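Long-range contact in putative gamma-glutamylcyclotransferase YkqA (PDB 2QIK), which is a putative gamma-glutamylcyclotransferase of Bacillus subtilis, probably acting as an acyltransferase that cyclises gamma-glutamyl groups: residues K161-R166 / M179-G184. Sequence-based numbering, arbitrary orientation. Where two conformers were deposited one is given.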
# COMPACT_ATOMS: atom_id res chain seq x y z
N LYS A 161 10.45 6.85 -1.50
CA LYS A 161 10.88 7.50 -0.26
C LYS A 161 9.93 7.11 0.87
O LYS A 161 8.72 7.09 0.65
CB LYS A 161 10.71 9.02 -0.46
CG LYS A 161 11.56 9.53 -1.66
CD LYS A 161 12.23 10.85 -1.41
CE LYS A 161 13.41 11.15 -2.37
NZ LYS A 161 14.32 9.96 -2.64
N GLY A 162 10.44 6.82 2.03
CA GLY A 162 9.69 6.61 3.23
C GLY A 162 9.48 5.19 3.69
O GLY A 162 8.86 4.94 4.72
N TYR A 163 9.94 4.25 2.88
CA TYR A 163 9.73 2.80 3.09
C TYR A 163 11.04 2.07 3.03
O TYR A 163 11.94 2.49 2.28
CB TYR A 163 8.83 2.25 1.99
CG TYR A 163 7.41 2.79 1.98
CD1 TYR A 163 7.12 4.04 1.47
CD2 TYR A 163 6.37 2.01 2.37
CE1 TYR A 163 5.85 4.53 1.42
CE2 TYR A 163 5.07 2.45 2.29
CZ TYR A 163 4.79 3.69 1.87
OH TYR A 163 3.50 4.18 1.80
N THR A 164 11.14 0.98 3.75
CA THR A 164 12.21 -0.00 3.67
C THR A 164 11.70 -1.33 3.29
O THR A 164 10.69 -1.78 3.76
CB THR A 164 12.89 -0.15 5.05
OG1 THR A 164 13.29 1.15 5.54
CG2 THR A 164 14.13 -1.03 4.97
N THR A 165 12.44 -2.00 2.40
CA THR A 165 12.10 -3.39 2.05
C THR A 165 12.56 -4.31 3.18
O THR A 165 13.72 -4.33 3.58
CB THR A 165 12.74 -3.80 0.72
OG1 THR A 165 12.26 -2.97 -0.32
CG2 THR A 165 12.41 -5.23 0.35
N ARG A 166 11.59 -5.04 3.73
CA ARG A 166 11.83 -5.88 4.90
C ARG A 166 11.10 -7.19 4.76
O ARG A 166 10.15 -7.30 4.00
CB ARG A 166 11.34 -5.16 6.14
CG ARG A 166 12.10 -3.95 6.49
CD ARG A 166 11.83 -3.50 7.90
NE ARG A 166 12.48 -2.22 8.21
CZ ARG A 166 13.77 -2.14 8.57
NH1 ARG A 166 14.50 -3.22 8.75
NH2 ARG A 166 14.29 -0.97 8.79
N MSE A 179 7.20 -4.00 2.30
CA MSE A 179 7.76 -2.67 2.55
C MSE A 179 7.12 -2.06 3.78
O MSE A 179 5.91 -2.05 3.91
CB MSE A 179 7.55 -1.71 1.39
CG MSE A 179 8.23 -2.21 0.09
SE MSE A 179 8.22 -0.85 -1.22
CE MSE A 179 6.34 -0.71 -1.44
N LEU A 180 7.96 -1.65 4.71
CA LEU A 180 7.50 -1.05 5.96
C LEU A 180 7.63 0.44 5.87
O LEU A 180 8.69 0.94 5.46
CB LEU A 180 8.33 -1.52 7.11
CG LEU A 180 7.82 -1.29 8.54
CD1 LEU A 180 6.56 -2.08 8.76
CD2 LEU A 180 8.87 -1.67 9.58
N GLU A 181 6.57 1.19 6.21
CA GLU A 181 6.60 2.67 6.13
C GLU A 181 7.25 3.19 7.40
O GLU A 181 6.60 3.64 8.33
CB GLU A 181 5.18 3.19 5.99
CG GLU A 181 5.14 4.65 5.61
CD GLU A 181 3.77 5.25 5.64
OE1 GLU A 181 2.79 4.56 5.95
OE2 GLU A 181 3.65 6.44 5.27
N ASP A 182 8.59 3.13 7.43
CA ASP A 182 9.39 3.41 8.60
C ASP A 182 10.37 4.55 8.44
O ASP A 182 11.23 4.77 9.30
CB ASP A 182 10.11 2.15 9.08
CG ASP A 182 11.14 1.62 8.11
OD1 ASP A 182 11.74 0.52 8.45
OD2 ASP A 182 11.41 2.29 7.05
N GLY A 183 10.27 5.26 7.31
CA GLY A 183 11.09 6.45 7.04
C GLY A 183 12.35 6.14 6.28
O GLY A 183 13.18 7.03 6.12
N GLY A 184 12.58 4.90 5.89
CA GLY A 184 13.75 4.51 5.10
C GLY A 184 13.52 4.95 3.64
O GLY A 184 12.67 5.78 3.29
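Asp182 reaches across to Arg166 and Thr164 and divides its two carboxylate oxygens between them. OD1 forms the salt bridge: Arg166 approaches side-on with NE (2.8 Å from Asp182 OD1) and NH2, the oxygen lying close to the guanidinium plane while the carboxylate is turned 76° from it. OD2 accepts a hydrogen bond from Thr164 OG1 (2.7 Å to Asp182 OD2) on its syn lone pair, and from the anti side accepts Gly184 N, which closes an Asx turn. Asp182 CG stands between the backbone N and the carbonyl carbon (chi1 65°), and four donors then fix the carboxylate. An alanine here would probably leave Arg166 and Thr164 OG1 without this partner and the Gly184 N-H without its Asx-turn acceptor.

Backbone bonds join the strands antiparallel. Thr164 and Leu180 form a hydrogen-bonded pair, Thr164 N to Leu180 O being 3.0 Å; farther along, Gly162 N donates to Gly184 O and Gly183 N to Gly162 O. A CB on Gly184 would collide with Thr164 OG1.

The apolar contacts include Glu181 CG lying over one face of the Tyr163 ring, 4.1 Å from its centroid, in a CH-pi contact. Leu180 CD2 meets Arg166 CD at 3.9 Å.

The contact ties the open ends of the beta hairpin formed by strands 164-171 and 174-180. Through Tyr163 OH and the Glu181 carboxylate, which bond to Glu29 and Gln30 of strand 25-34, it joins this end to the N-terminal five-stranded sheet and so links the two halves of the chain. Arg166 NH1 keeps a second salt bridge, to Glu240, while Met179 packs on strand 224-234, and Thr165 and Arg166 touch helix 261-273.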